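Local coordinates for ABC transporter substrate-binding protein (PDB 3LKV), which probably serves as the substrate-binding component of an ABC transporter, and is seen here with phenylalanine held in its ligand pocket, at residues Ala62-Val66 with Ala83-Thr88; Asp275-Thr281 with Arg297-Lys302. All coordinates share one frame. Numbering follows the deposited sequence.

Contact 1: residues Ala62-Val66 with Ala83-Thr88; sequences ARQFV and ALVSAT
Both pieces are the C-terminal ends of alpha-helices, 62-66 closing helix 55-66 and 83-87 closing helix 78-87. Thr88 is the first residue beyond the second helix to leave helical angles, at phi/psi -150/139. The two short axes come within 9.1 Å of each other and cross at -51°, running in broadly the same direction. In register, the CA of Ala62 lies 5.1 Å from the CA of Leu84, and the CA of Arg63 lies 5.8 Å from the CA of Ala87.

The contact across this crossing is apolar. Ala62 points its methyl at the other helix: its CB sits 3.9 Å from Ala83 CB, 3.8 Å from Leu84 CD2 and 3.7 Å from Ala87 CB. Alanines on both sides, Ala62 against Ala83 and Ala87, suit a close approach. One turn on, Val66 (chi1 t) places CG2 3.8 Å from Ala87 CB and 3.8 Å from Thr88 CB. Leu84, in the mt rotamer, leaves its backbone sideways and brings CD2 back to Ala62.

These are the helices of consecutive beta-alpha-beta units in a Rossmann-like alpha/beta domain: helix 55-66 leads into strand 72-76 and helix 78-87 on to strand 93-98. They pack side by side over the parallel sheet; Phe65, Val66, Leu84 and Thr88 touch Leu73 of strand 72-76.

Backbone carbonyls also receive close carbon contacts, Ala62 CB at 3.3 Å from Ala83 O and Val66 CG2 at 3.7 Å from Ala87 O. Polar ends turn elsewhere: Thr88 OG1 bonds to the backbone N of Thr90 and Ile91, and Gln64 OE1 to Thr8 of the second subunit.

Contact 2: residues Asp275-Thr281 with Arg297-Lys302; sequences DLVINKT and RATSTK
The hydrogen bonds here are all weak; two of them converge on Leu276 O from Thr299, one from its backbone N at 3.1 Å with a bent N-H...O angle of 122°, the other from its OG1 at 3.4 Å, with Thr299 chi1 at p. At the far end Thr281 OG1 gives a third weak bond to Lys302 O at 3.2 Å. Between them, Thr301 CA makes a CA-H...O contact of 3.5 Å with Ile278 O.

Residues 275-278 are an extended strand, Asn279 is the N-cap of the helix starting at Lys280, and 298-302 form a tail without regular structure. The two segments run in broadly the same direction, 48° apart end to end, with CA-CA distances of 5.3 Å for Leu276-Ala298, 5.0 Å for Val277-Ser300, 5.0 Å for Ile278-Thr301 and 4.9 Å for Asn279-Lys302. Strand 275-278 is the edge of a mixed sheet, antiparallel to strand 237-240, and the chain's C-terminal tail runs along the side away from that neighbour. Asn279 OD1 caps Ala282 N while its ND2 reaches Val231 O.

Around this backbone, Ile278 (mm) sets CG1 3.9 Å from Ala298 CB, and Leu276 (tp) puts CD2 3.8 Å from Arg297 CB. Leu276 and Arg297 both touch Leu132 of helix 126-136, whose Glu135 forms a salt bridge with Arg297. Lys280 and Thr301, both exposed, meet with Lys280 CD 3.7 Å from Thr301 OG1.

Overall arrangement
Contact 1 is complete long before contact 2 begins along the chain. Their centres are about 40 Å apart, on opposite sides of the chain's centre, with nearest atoms about 26 Å apart. They belong to different sheets: helices 55-66 and 78-87 lie beside the parallel sheet that includes strand 72-76, whereas strand 275-278 forms an edge of the mixed sheet. This matches the two-lobed architecture of periplasmic binding proteins; the phenylalanine bound here lies between the lobes. Contact 1 therefore joins neighbouring helices within one lobe, and contact 2 lays the C-terminal tail against the edge of the other; the side chains of Ala83 and Asp275 are about 12 and 13 Å from a bound phenylalanine.

Contact 1: residues Ala62-Val66 with Ala83-Thr88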
# COMPACT_ATOMS: atom_id res chain seq x y z
N ALA A 62 17.19 12.10 1.43
CA ALA A 62 17.06 13.40 0.77
C ALA A 62 17.89 13.45 -0.51
O ALA A 62 17.39 13.85 -1.58
CB ALA A 62 17.41 14.58 1.75
N ARG A 63 19.12 12.97 -0.45
CA ARG A 63 19.99 13.01 -1.63
C ARG A 63 19.49 12.06 -2.74
O ARG A 63 19.55 12.40 -3.91
CB ARG A 63 21.45 12.63 -1.29
CG ARG A 63 22.05 13.60 -0.24
CD ARG A 63 23.41 13.11 0.25
NE ARG A 63 24.02 14.12 1.09
CZ ARG A 63 25.05 13.94 1.89
NH1 ARG A 63 25.64 12.76 1.99
NH2 ARG A 63 25.50 14.96 2.61
N GLN A 64 19.01 10.89 -2.37
CA GLN A 64 18.54 9.92 -3.37
C GLN A 64 17.29 10.47 -4.02
O GLN A 64 17.18 10.44 -5.23
CB GLN A 64 18.14 8.62 -2.68
CG GLN A 64 17.83 7.47 -3.65
CD GLN A 64 18.16 6.12 -2.98
OE1 GLN A 64 17.79 5.86 -1.80
NE2 GLN A 64 18.90 5.28 -3.70
N PHE A 65 16.37 10.98 -3.19
CA PHE A 65 15.12 11.50 -3.73
C PHE A 65 15.37 12.70 -4.63
O PHE A 65 14.78 12.81 -5.72
CB PHE A 65 14.14 11.94 -2.63
CG PHE A 65 13.30 10.84 -2.04
CD1 PHE A 65 13.12 9.63 -2.67
CD2 PHE A 65 12.64 11.06 -0.86
CE1 PHE A 65 12.32 8.62 -2.08
CE2 PHE A 65 11.82 10.08 -0.31
CZ PHE A 65 11.68 8.87 -0.92
N VAL A 66 16.24 13.62 -4.21
CA VAL A 66 16.52 14.76 -5.07
C VAL A 66 17.08 14.33 -6.44
O VAL A 66 16.78 14.93 -7.41
CB VAL A 66 17.43 15.81 -4.41
CG1 VAL A 66 17.98 16.80 -5.49
CG2 VAL A 66 16.63 16.53 -3.30
N ALA A 83 16.59 17.62 6.36
CA ALA A 83 17.51 17.05 5.36
C ALA A 83 17.08 17.39 3.94
O ALA A 83 17.93 17.55 3.02
CB ALA A 83 17.59 15.52 5.53
N LEU A 84 15.77 17.50 3.71
CA LEU A 84 15.30 17.86 2.37
C LEU A 84 15.71 19.30 2.01
O LEU A 84 16.16 19.57 0.88
CB LEU A 84 13.81 17.68 2.27
CG LEU A 84 13.20 16.25 2.30
CD1 LEU A 84 11.74 16.37 2.26
CD2 LEU A 84 13.71 15.36 1.18
N VAL A 85 15.54 20.21 2.95
CA VAL A 85 15.87 21.63 2.75
C VAL A 85 17.35 21.81 2.43
O VAL A 85 17.75 22.68 1.61
CB VAL A 85 15.42 22.50 3.94
CG1 VAL A 85 16.07 23.94 3.86
CG2 VAL A 85 13.91 22.55 3.93
N SER A 86 18.17 20.96 3.03
CA SER A 86 19.60 20.96 2.72
C SER A 86 19.91 20.42 1.29
O SER A 86 20.78 20.92 0.57
CB SER A 86 20.33 20.23 3.85
OG SER A 86 21.63 19.98 3.38
N ALA A 87 19.12 19.43 0.85
CA ALA A 87 19.40 18.70 -0.41
C ALA A 87 18.84 19.37 -1.64
O ALA A 87 19.28 19.10 -2.81
CB ALA A 87 18.84 17.26 -0.30
N THR A 88 17.87 20.25 -1.45
CA THR A 88 17.38 21.03 -2.57
C THR A 88 16.86 22.41 -2.20
O THR A 88 16.14 22.55 -1.23
CB THR A 88 16.26 20.30 -3.36
OG1 THR A 88 15.96 21.06 -4.55
CG2 THR A 88 14.97 20.17 -2.52

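Contact 2: residues Asp275-Thr281 with Arg297-Lys302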
# COMPACT_ATOMS: atom_id res chain seq x y z
N ASP A 275 -8.01 16.75 20.34
CA ASP A 275 -9.06 15.97 21.02
C ASP A 275 -8.57 15.53 22.38
O ASP A 275 -7.48 14.98 22.52
CB ASP A 275 -9.48 14.75 20.20
CG ASP A 275 -10.01 15.13 18.81
OD1 ASP A 275 -10.97 15.92 18.75
OD2 ASP A 275 -9.43 14.67 17.79
N LEU A 276 -9.38 15.80 23.40
CA LEU A 276 -9.15 15.33 24.75
C LEU A 276 -9.55 13.88 24.85
O LEU A 276 -10.71 13.55 24.68
CB LEU A 276 -9.97 16.18 25.72
CG LEU A 276 -9.89 15.85 27.21
CD1 LEU A 276 -8.46 15.58 27.63
CD2 LEU A 276 -10.59 17.00 28.10
N VAL A 277 -8.58 13.02 25.12
CA VAL A 277 -8.83 11.59 25.26
C VAL A 277 -8.31 11.15 26.64
O VAL A 277 -7.29 11.66 27.09
CB VAL A 277 -8.11 10.83 24.16
CG1 VAL A 277 -8.28 9.33 24.32
CG2 VAL A 277 -8.56 11.37 22.74
N ILE A 278 -9.04 10.25 27.32
CA ILE A 278 -8.71 9.76 28.68
C ILE A 278 -8.58 8.25 28.67
O ILE A 278 -9.42 7.57 28.10
CB ILE A 278 -9.81 10.09 29.73
CG1 ILE A 278 -10.10 11.58 29.81
CG2 ILE A 278 -9.42 9.56 31.12
CD1 ILE A 278 -8.87 12.46 29.83
N ASN A 279 -7.53 7.73 29.30
CA ASN A 279 -7.39 6.29 29.47
C ASN A 279 -7.78 5.89 30.90
O ASN A 279 -6.95 5.87 31.82
CB ASN A 279 -6.00 5.82 29.12
CG ASN A 279 -5.94 4.32 28.98
OD1 ASN A 279 -6.76 3.59 29.57
ND2 ASN A 279 -4.99 3.84 28.20
N LYS A 280 -9.06 5.53 31.07
CA LYS A 280 -9.67 5.23 32.41
C LYS A 280 -9.00 4.02 33.01
O LYS A 280 -8.63 4.03 34.17
CB LYS A 280 -11.17 4.93 32.30
CG LYS A 280 -12.15 6.12 32.41
CD LYS A 280 -13.52 5.74 31.70
CE LYS A 280 -14.80 5.99 32.55
NZ LYS A 280 -16.06 5.71 31.75
N THR A 281 -8.84 2.98 32.21
CA THR A 281 -8.17 1.79 32.67
C THR A 281 -6.80 2.15 33.23
O THR A 281 -6.57 1.98 34.42
CB THR A 281 -8.00 0.80 31.54
OG1 THR A 281 -9.18 0.84 30.74
CG2 THR A 281 -7.75 -0.60 32.06
N ARG A 297 -15.79 16.44 29.43
CA ARG A 297 -15.27 16.98 28.16
C ARG A 297 -14.58 15.94 27.26
O ARG A 297 -14.17 16.28 26.17
CB ARG A 297 -14.26 18.11 28.43
CG ARG A 297 -14.84 19.34 29.11
CD ARG A 297 -14.01 20.63 28.84
NE ARG A 297 -12.57 20.46 29.06
CZ ARG A 297 -11.98 20.39 30.26
NH1 ARG A 297 -12.69 20.45 31.38
NH2 ARG A 297 -10.67 20.24 30.33
N ALA A 298 -14.47 14.70 27.71
CA ALA A 298 -13.65 13.70 27.00
C ALA A 298 -14.31 13.26 25.72
O ALA A 298 -15.29 12.51 25.77
CB ALA A 298 -13.39 12.49 27.87
N THR A 299 -13.77 13.70 24.58
CA THR A 299 -14.29 13.30 23.25
C THR A 299 -14.15 11.78 23.06
O THR A 299 -14.78 11.20 22.19
CB THR A 299 -13.62 14.07 22.00
OG1 THR A 299 -12.32 13.54 21.71
CG2 THR A 299 -13.53 15.59 22.22
N SER A 300 -13.33 11.14 23.88
CA SER A 300 -13.22 9.70 23.83
C SER A 300 -12.72 9.24 25.18
O SER A 300 -12.34 10.07 26.02
CB SER A 300 -12.28 9.28 22.70
OG SER A 300 -12.05 7.88 22.73
N THR A 301 -12.72 7.92 25.41
CA THR A 301 -12.71 7.47 26.78
C THR A 301 -12.15 6.07 27.13
O THR A 301 -12.44 5.57 28.22
CB THR A 301 -14.15 7.62 27.40
OG1 THR A 301 -14.04 7.91 28.81
CG2 THR A 301 -15.06 6.37 27.13
N LYS A 302 -11.32 5.47 26.28
CA LYS A 302 -10.75 4.14 26.64
C LYS A 302 -10.01 4.13 28.01
O LYS A 302 -10.24 3.28 28.89
CB LYS A 302 -9.85 3.60 25.51
CG LYS A 302 -8.66 4.50 25.09
CD LYS A 302 -8.31 4.31 23.60
CE LYS A 302 -9.35 4.96 22.64
NZ LYS A 302 -9.27 4.43 21.26